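Local structure of soluble lytic murein transglycosylase (Escherichia coli, 1QSA) at residues 30-35 against 39-44; 509-514 against 526-531. The protein cleaves the glycosidic bonds between N-acetylmuramic acid and N-acetylglucosamine in peptidoglycan, from the chain ends, with formation of a 1,6-anhydro bond in the N-acetylmuramic acid residue. One frame throughout, in Å; residues are numbered along the deposited sequence.

Contact 1: residues 30-35 against 39-44; sequences PGLKDY and PYLEYR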
ATOM      1  N   PRO A  30      -6.083 -40.376   8.325  1.00 15.35           N
ATOM      2  CA  PRO A  30      -7.484 -40.696   8.642  1.00 15.56           C
ATOM      3  C   PRO A  30      -7.939 -40.303  10.048  1.00 16.14           C
ATOM      4  O   PRO A  30      -9.093 -39.908  10.244  1.00 18.45           O
ATOM      5  CB  PRO A  30      -7.543 -42.217   8.459  1.00 17.35           C
ATOM      6  CG  PRO A  30      -6.446 -42.505   7.505  1.00 18.79           C
ATOM      7  CD  PRO A  30      -5.342 -41.588   7.938  1.00 16.84           C
ATOM      8  N   GLY A  31      -7.034 -40.399  11.019  1.00 14.79           N
ATOM      9  CA  GLY A  31      -7.371 -40.064  12.388  1.00 14.96           C
ATOM     10  C   GLY A  31      -7.555 -38.578  12.645  1.00 13.83           C
ATOM     11  O   GLY A  31      -7.987 -38.192  13.728  1.00 15.36           O
ATOM     12  N   LEU A  32      -7.201 -37.740  11.670  1.00 12.97           N
ATOM     13  CA  LEU A  32      -7.332 -36.292  11.838  1.00 12.05           C
ATOM     14  C   LEU A  32      -8.537 -35.666  11.116  1.00 12.23           C
ATOM     15  O   LEU A  32      -8.686 -34.449  11.106  1.00 11.75           O
ATOM     16  CB  LEU A  32      -6.024 -35.598  11.426  1.00 12.38           C
ATOM     17  CG  LEU A  32      -4.887 -35.624  12.468  1.00 10.28           C
ATOM     18  CD1 LEU A  32      -3.528 -35.324  11.838  1.00 12.36           C
ATOM     19  CD2 LEU A  32      -5.190 -34.611  13.574  1.00 12.81           C
ATOM     20  N   LYS A  33      -9.434 -36.494  10.582  1.00 13.42           N
ATOM     21  CA  LYS A  33     -10.596 -35.966   9.854  1.00 13.89           C
ATOM     22  C   LYS A  33     -11.469 -34.999  10.637  1.00 13.77           C
ATOM     23  O   LYS A  33     -12.070 -34.102  10.044  1.00 15.39           O
ATOM     24  CB  LYS A  33     -11.473 -37.096   9.296  1.00 17.39           C
ATOM     25  CG  LYS A  33     -10.831 -37.853   8.153  1.00 23.25           C
ATOM     26  CD  LYS A  33     -11.672 -39.067   7.751  1.00 28.44           C
ATOM     27  CE  LYS A  33     -10.951 -39.904   6.707  1.00 32.54           C
ATOM     28  NZ  LYS A  33     -11.606 -41.232   6.504  1.00 34.40           N
ATOM     29  N   ASP A  34     -11.553 -35.175  11.953  1.00 12.75           N
ATOM     30  CA  ASP A  34     -12.386 -34.288  12.767  1.00 15.43           C
ATOM     31  C   ASP A  34     -11.700 -33.007  13.240  1.00 14.04           C
ATOM     32  O   ASP A  34     -12.345 -32.156  13.849  1.00 14.44           O
ATOM     33  CB  ASP A  34     -12.958 -35.025  13.977  1.00 19.04           C
ATOM     34  CG  ASP A  34     -14.007 -36.061  13.597  1.00 23.54           C
ATOM     35  OD1 ASP A  34     -14.530 -36.041  12.458  1.00 27.19           O
ATOM     36  OD2 ASP A  34     -14.315 -36.903  14.458  1.00 28.51           O
ATOM     37  N   TYR A  35     -10.400 -32.876  12.985  1.00 11.29           N
ATOM     38  CA  TYR A  35      -9.666 -31.672  13.389  1.00 10.42           C
ATOM     39  C   TYR A  35     -10.007 -30.532  12.408  1.00 10.98           C
ATOM     40  O   TYR A  35     -10.046 -30.762  11.197  1.00 11.18           O
ATOM     41  CB  TYR A  35      -8.167 -31.957  13.370  1.00 11.79           C
ATOM     42  CG  TYR A  35      -7.329 -30.803  13.875  1.00  9.97           C
ATOM     43  CD1 TYR A  35      -7.502 -30.305  15.177  1.00  8.64           C
ATOM     44  CD2 TYR A  35      -6.374 -30.196  13.057  1.00  9.10           C
ATOM     45  CE1 TYR A  35      -6.744 -29.229  15.647  1.00  9.28           C
ATOM     46  CE2 TYR A  35      -5.610 -29.123  13.511  1.00  9.08           C
ATOM     47  CZ  TYR A  35      -5.796 -28.637  14.800  1.00 10.12           C
ATOM     48  OH  TYR A  35      -5.052 -27.564  15.204  1.00 11.32           O
ATOM     49  N   PRO A  39      -8.854 -29.970   6.334  1.00 10.52           N
ATOM     50  CA  PRO A  39      -8.902 -29.561   4.915  1.00 10.68           C
ATOM     51  C   PRO A  39      -7.545 -29.057   4.403  1.00  9.97           C
ATOM     52  O   PRO A  39      -7.246 -29.190   3.214  1.00 10.55           O
ATOM     53  CB  PRO A  39      -9.957 -28.450   4.911  1.00 11.82           C
ATOM     54  CG  PRO A  39     -10.903 -28.884   5.988  1.00 12.07           C
ATOM     55  CD  PRO A  39      -9.950 -29.335   7.092  1.00 10.87           C
ATOM     56  N   TYR A  40      -6.737 -28.454   5.277  1.00  8.43           N
ATOM     57  CA  TYR A  40      -5.400 -27.997   4.877  1.00  9.15           C
ATOM     58  C   TYR A  40      -4.493 -29.190   4.561  1.00  8.63           C
ATOM     59  O   TYR A  40      -3.638 -29.110   3.674  1.00 10.24           O
ATOM     60  CB  TYR A  40      -4.777 -27.090   5.934  1.00 10.22           C
ATOM     61  CG  TYR A  40      -5.362 -25.700   5.951  1.00  9.86           C
ATOM     62  CD1 TYR A  40      -4.827 -24.687   5.145  1.00 11.88           C
ATOM     63  CD2 TYR A  40      -6.442 -25.382   6.778  1.00 10.34           C
ATOM     64  CE1 TYR A  40      -5.354 -23.400   5.160  1.00  9.61           C
ATOM     65  CE2 TYR A  40      -6.977 -24.078   6.802  1.00 10.61           C
ATOM     66  CZ  TYR A  40      -6.424 -23.100   5.984  1.00 12.09           C
ATOM     67  OH  TYR A  40      -6.946 -21.830   5.968  1.00 10.54           O
ATOM     68  N   LEU A  41      -4.655 -30.283   5.301  1.00  9.67           N
ATOM     69  CA  LEU A  41      -3.881 -31.503   5.051  1.00 10.55           C
ATOM     70  C   LEU A  41      -4.317 -32.105   3.701  1.00 10.82           C
ATOM     71  O   LEU A  41      -3.488 -32.596   2.934  1.00 12.64           O
ATOM     72  CB  LEU A  41      -4.125 -32.525   6.174  1.00 13.00           C
ATOM     73  CG  LEU A  41      -3.587 -32.156   7.560  1.00 12.13           C
ATOM     74  CD1 LEU A  41      -3.991 -33.246   8.546  1.00 14.69           C
ATOM     75  CD2 LEU A  41      -2.068 -31.987   7.519  1.00 14.97           C
ATOM     76  N   GLU A  42      -5.617 -32.094   3.427  1.00 11.05           N
ATOM     77  CA  GLU A  42      -6.123 -32.632   2.173  1.00 13.45           C
ATOM     78  C   GLU A  42      -5.584 -31.806   1.011  1.00 13.98           C
ATOM     79  O   GLU A  42      -5.212 -32.351  -0.032  1.00 14.37           O
ATOM     80  CB  GLU A  42      -7.647 -32.572   2.139  0.56 14.57           C
ATOM     81  CG  GLU A  42      -8.338 -33.493   3.100  0.56 15.86           C
ATOM     82  CD  GLU A  42      -9.841 -33.411   2.973  0.56 17.20           C
ATOM     83  OE1 GLU A  42     -10.417 -32.366   3.336  0.56 18.59           O
ATOM     84  OE2 GLU A  42     -10.449 -34.395   2.505  0.56 19.81           O
ATOM     85  N   TYR A  43      -5.536 -30.488   1.203  1.00 11.48           N
ATOM     86  CA  TYR A  43      -5.029 -29.590   0.177  1.00 12.82           C
ATOM     87  C   TYR A  43      -3.568 -29.924  -0.109  1.00 12.85           C
ATOM     88  O   TYR A  43      -3.156 -29.990  -1.272  1.00 13.28           O
ATOM     89  CB  TYR A  43      -5.168 -28.126   0.629  1.00 11.92           C
ATOM     90  CG  TYR A  43      -4.492 -27.138  -0.305  1.00 13.08           C
ATOM     91  CD1 TYR A  43      -5.133 -26.682  -1.459  1.00 13.07           C
ATOM     92  CD2 TYR A  43      -3.196 -26.689  -0.049  1.00 14.23           C
ATOM     93  CE1 TYR A  43      -4.491 -25.796  -2.343  1.00 14.14           C
ATOM     94  CE2 TYR A  43      -2.546 -25.811  -0.923  1.00 17.72           C
ATOM     95  CZ  TYR A  43      -3.202 -25.370  -2.065  1.00 16.95           C
ATOM     96  OH  TYR A  43      -2.535 -24.516  -2.923  1.00 19.13           O
ATOM     97  N   ARG A  44      -2.792 -30.144   0.949  1.00 12.26           N
ATOM     98  CA  ARG A  44      -1.377 -30.479   0.798  1.00 12.60           C
ATOM     99  C   ARG A  44      -1.228 -31.797   0.031  1.00 13.58           C
ATOM    100  O   ARG A  44      -0.390 -31.915  -0.865  1.00 13.73           O
ATOM    101  CB  ARG A  44      -0.691 -30.561   2.171  1.00 13.64           C
ATOM    102  CG  ARG A  44       0.828 -30.674   2.071  1.00 12.66           C
ATOM    103  CD  ARG A  44       1.493 -30.645   3.457  1.00 12.44           C
ATOM    104  NE  ARG A  44       2.933 -30.890   3.372  1.00 14.73           N
ATOM    105  CZ  ARG A  44       3.811 -30.702   4.358  1.00 15.34           C
ATOM    106  NH1 ARG A  44       3.437 -30.275   5.555  1.00 13.94           N
ATOM    107  NH2 ARG A  44       5.088 -30.978   4.146  1.00 18.31           N
TER
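A helix-loop-helix connection in the alpha-superhelix holds this contact, where L32 of the loop after helix 22-28 meets L41, one turn into helix 38-48. It illustrates how a short linker can be seated on the helix it leads into without a hydrogen bond between the two. One methyl from each leucine does the touching: L32 CD1 lies 3.9 Å from L41 CD1, and the two side chains meet at about a right angle. L41 reaches across from the helix with CG anti to its own carbonyl carbon (chi1 -67°), and its CB, like that of L32, is directed at the facing segment. Nearer the start of the helix the second touch is looser, with the carbonyl oxygen Y35 O 4.3 Å from P39 CD, a van der Waals approach to the ring carbon next to the proline nitrogen.

The loop keeps its own shape by a type I beta turn from L32 to Y35, closed by Y35 N bonding to L32 O at 3.0 Å. The Y35 side chain finds its polar partners elsewhere: its hydroxyl is hydrogen-bonded to E390 OE1, on helix 383-393, and to W394 NE1, both far along the sequence, while its ring meets that of Y10. L32 also rests on I13 of helix 3-18 and L41 on M29; both leucines are buried, with a glycerol, probably from the crystallisation liquor, about 4 Å from the L41 side chain. The leucine pair thus seats a helix-to-helix linker on the next helix, in the successive-helix packing from which the alpha-superhelix of Slt70 is built.

Contact 2: residues 509-514 against 526-531; sequences FSIPGY and NINIGT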
ATOM      1  N   PHE A 509      24.316  -1.876  18.725  1.00 15.91           N
ATOM      2  CA  PHE A 509      23.881  -2.062  20.107  1.00 14.34           C
ATOM      3  C   PHE A 509      24.492  -3.305  20.778  1.00 13.26           C
ATOM      4  O   PHE A 509      24.193  -3.576  21.940  1.00 14.13           O
ATOM      5  CB  PHE A 509      22.345  -2.226  20.168  1.00 16.59           C
ATOM      6  CG  PHE A 509      21.560  -0.940  20.028  1.00 20.84           C
ATOM      7  CD1 PHE A 509      21.515  -0.248  18.806  1.00 17.03           C
ATOM      8  CD2 PHE A 509      20.859  -0.420  21.128  1.00 20.23           C
ATOM      9  CE1 PHE A 509      20.800   0.939  18.684  1.00 18.83           C
ATOM     10  CE2 PHE A 509      20.133   0.779  21.021  1.00 22.03           C
ATOM     11  CZ  PHE A 509      20.105   1.460  19.799  1.00 20.51           C
ATOM     12  N   SER A 510      25.280  -4.076  20.030  1.00 13.57           N
ATOM     13  CA  SER A 510      25.899  -5.307  20.547  1.00 14.11           C
ATOM     14  C   SER A 510      24.827  -6.244  21.120  1.00 15.48           C
ATOM     15  O   SER A 510      24.889  -6.679  22.284  1.00 12.40           O
ATOM     16  CB  SER A 510      26.957  -4.976  21.597  1.00 16.28           C
ATOM     17  OG  SER A 510      27.956  -4.134  21.052  1.00 19.43           O
ATOM     18  N   ILE A 511      23.795  -6.471  20.308  1.00 12.86           N
ATOM     19  CA  ILE A 511      22.682  -7.344  20.672  1.00 14.31           C
ATOM     20  C   ILE A 511      23.077  -8.775  20.332  1.00 16.15           C
ATOM     21  O   ILE A 511      23.499  -9.063  19.209  1.00 16.31           O
ATOM     22  CB  ILE A 511      21.415  -6.970  19.862  1.00 13.13           C
ATOM     23  CG1 ILE A 511      21.044  -5.512  20.146  1.00 14.07           C
ATOM     24  CG2 ILE A 511      20.270  -7.954  20.149  1.00 14.71           C
ATOM     25  CD1 ILE A 511      19.881  -4.975  19.279  1.00 14.57           C
ATOM     26  N   PRO A 512      22.941  -9.693  21.298  1.00 16.41           N
ATOM     27  CA  PRO A 512      23.292 -11.097  21.084  1.00 16.91           C
ATOM     28  C   PRO A 512      22.165 -11.946  20.482  1.00 18.31           C
ATOM     29  O   PRO A 512      20.992 -11.569  20.535  1.00 18.05           O
ATOM     30  CB  PRO A 512      23.592 -11.580  22.504  1.00 15.73           C
ATOM     31  CG  PRO A 512      22.570 -10.853  23.322  1.00 17.07           C
ATOM     32  CD  PRO A 512      22.467  -9.465  22.680  1.00 16.45           C
ATOM     33  N   GLY A 513      22.551 -13.079  19.901  1.00 18.53           N
ATOM     34  CA  GLY A 513      21.591 -14.035  19.374  1.00 20.60           C
ATOM     35  C   GLY A 513      20.918 -13.906  18.031  1.00 21.58           C
ATOM     36  O   GLY A 513      20.075 -14.743  17.705  1.00 21.74           O
ATOM     37  N   TYR A 514      21.301 -12.914  17.239  1.00 19.40           N
ATOM     38  CA  TYR A 514      20.695 -12.718  15.929  1.00 20.83           C
ATOM     39  C   TYR A 514      21.577 -13.232  14.784  1.00 22.41           C
ATOM     40  O   TYR A 514      22.685 -12.740  14.572  1.00 23.08           O
ATOM     41  CB  TYR A 514      20.377 -11.228  15.724  1.00 18.62           C
ATOM     42  CG  TYR A 514      19.655 -10.936  14.427  1.00 16.65           C
ATOM     43  CD1 TYR A 514      18.307 -11.275  14.269  1.00 17.92           C
ATOM     44  CD2 TYR A 514      20.310 -10.321  13.356  1.00 16.67           C
ATOM     45  CE1 TYR A 514      17.632 -11.005  13.082  1.00 17.84           C
ATOM     46  CE2 TYR A 514      19.639 -10.052  12.157  1.00 15.42           C
ATOM     47  CZ  TYR A 514      18.301 -10.398  12.035  1.00 17.55           C
ATOM     48  OH  TYR A 514      17.620 -10.124  10.869  1.00 17.82           O
ATOM     49  N   ASN A 526      11.694  -9.271  17.217  1.00 10.80           N
ATOM     50  CA  ASN A 526      11.329  -8.097  16.438  1.00  9.51           C
ATOM     51  C   ASN A 526      11.244  -6.854  17.341  1.00  9.71           C
ATOM     52  O   ASN A 526      11.828  -5.816  17.041  1.00 10.83           O
ATOM     53  CB  ASN A 526       9.995  -8.347  15.716  1.00  7.78           C
ATOM     54  CG  ASN A 526       9.715  -7.309  14.669  1.00 11.05           C
ATOM     55  OD1 ASN A 526       9.281  -6.203  14.982  1.00 11.45           O
ATOM     56  ND2 ASN A 526       9.984  -7.645  13.408  1.00 10.39           N
ATOM     57  N   ILE A 527      10.566  -6.983  18.475  1.00 10.59           N
ATOM     58  CA  ILE A 527      10.435  -5.872  19.419  1.00 10.38           C
ATOM     59  C   ILE A 527      11.802  -5.460  19.982  1.00 10.42           C
ATOM     60  O   ILE A 527      12.086  -4.283  20.124  1.00 10.36           O
ATOM     61  CB  ILE A 527       9.412  -6.219  20.544  1.00 10.83           C
ATOM     62  CG1 ILE A 527       8.001  -6.270  19.946  1.00 11.33           C
ATOM     63  CG2 ILE A 527       9.447  -5.186  21.669  1.00 11.42           C
ATOM     64  CD1 ILE A 527       6.955  -6.935  20.851  1.00 12.82           C
ATOM     65  N   ASN A 528      12.661  -6.435  20.250  1.00 10.40           N
ATOM     66  CA  ASN A 528      14.012  -6.166  20.761  1.00 10.48           C
ATOM     67  C   ASN A 528      14.804  -5.302  19.750  1.00 10.96           C
ATOM     68  O   ASN A 528      15.245  -4.180  20.064  1.00 10.65           O
ATOM     69  CB  ASN A 528      14.712  -7.518  20.986  1.00 11.32           C
ATOM     70  CG  ASN A 528      16.119  -7.382  21.572  1.00 12.84           C
ATOM     71  OD1 ASN A 528      16.519  -6.318  22.044  1.00 15.28           O
ATOM     72  ND2 ASN A 528      16.875  -8.475  21.538  1.00 14.85           N
ATOM     73  N   ILE A 529      14.923  -5.788  18.512  1.00  9.08           N
ATOM     74  CA  ILE A 529      15.688  -5.076  17.493  1.00  9.81           C
ATOM     75  C   ILE A 529      15.026  -3.778  17.034  1.00 10.22           C
ATOM     76  O   ILE A 529      15.701  -2.759  16.828  1.00 10.00           O
ATOM     77  CB  ILE A 529      15.982  -6.010  16.296  1.00 10.49           C
ATOM     78  CG1 ILE A 529      16.849  -7.173  16.786  1.00 10.43           C
ATOM     79  CG2 ILE A 529      16.699  -5.248  15.156  1.00 12.27           C
ATOM     80  CD1 ILE A 529      17.095  -8.275  15.762  1.00 12.32           C
ATOM     81  N   GLY A 530      13.700  -3.797  16.954  1.00  8.88           N
ATOM     82  CA  GLY A 530      12.965  -2.621  16.517  1.00  9.06           C
ATOM     83  C   GLY A 530      12.994  -1.501  17.535  1.00  8.97           C
ATOM     84  O   GLY A 530      13.215  -0.335  17.174  1.00 11.43           O
ATOM     85  N   THR A 531      12.779  -1.820  18.812  1.00 10.23           N
ATOM     86  CA  THR A 531      12.842  -0.772  19.850  1.00 10.89           C
ATOM     87  C   THR A 531      14.262  -0.199  19.936  1.00  8.87           C
ATOM     88  O   THR A 531      14.453   0.971  20.242  1.00  9.86           O
ATOM     89  CB  THR A 531      12.413  -1.259  21.260  1.00 11.63           C
ATOM     90  OG1 THR A 531      13.223  -2.367  21.684  1.00 12.02           O
ATOM     91  CG2 THR A 531      10.926  -1.622  21.288  1.00 11.54           C
TER
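The aromatic ring of Y514 is brought to I529 by a first torsion that sets CG opposite the main-chain nitrogen (chi1 -176°), while an extended second torsion in I529 (chi2 173°) carries CD1 out to meet it. The methyl arrives over one face, 3.5 Å above the ring plane, but shifted toward the rim. Its distances record the offset: I529 CD1 is 3.6 Å from Y514 CD1 and 4.0 Å from the centroid of the Y514 ring, 27° off the normal. This is a CH-pi contact, in which the two side chains cross at about a right angle.

I511 lies beside this pair and directs its CB toward the helix. Its CG2 branch is 3.7 Å from N528 ND2, a van der Waals touch in which the side chains run past one another in opposite senses. Its other branch comes up to the same isoleucine that Y514 meets, with I511 CD1 4.5 Å from I529 CG1.

The example shows how the loop leaving one helix can be laid against the next in the lysozyme-like Slt domain. Helix 499-509 finishes in a Schellman motif at S510, whose positive phi turns the chain away, and the loop that follows lays I511 and Y514 against helix 523-540. I529 also touches T505 and V506 of the finished helix, and Y514 packs on A502 and V506, so I529 and Y514 meet each other and both meet V506 of helix 499-509. I511 rests in addition on S532 of helix 523-540, three residues beyond I529, where the F509 side chain is a further neighbour.

How the contacts relate
From the N terminus, the chain first closes contact 1, a tight loop in which only three residues separate segments 30-35 and 39-44. It joins the loop after helix 22-28 to helix 38-48, near the start of the superhelix. Hundreds of residues and many helices later, the chain enters the Slt domain, where contact 2 closes a longer loop of eleven intervening residues between the end of helix 499-509 and helix 523-540. The two loops therefore follow in series, neither nested nor crossed. Their centres are 38 Å apart and their nearest atoms about 23 Å, so the two are separate in the fold: contact 1 seats an early superhelix loop, contact 2 a loop of the Slt domain.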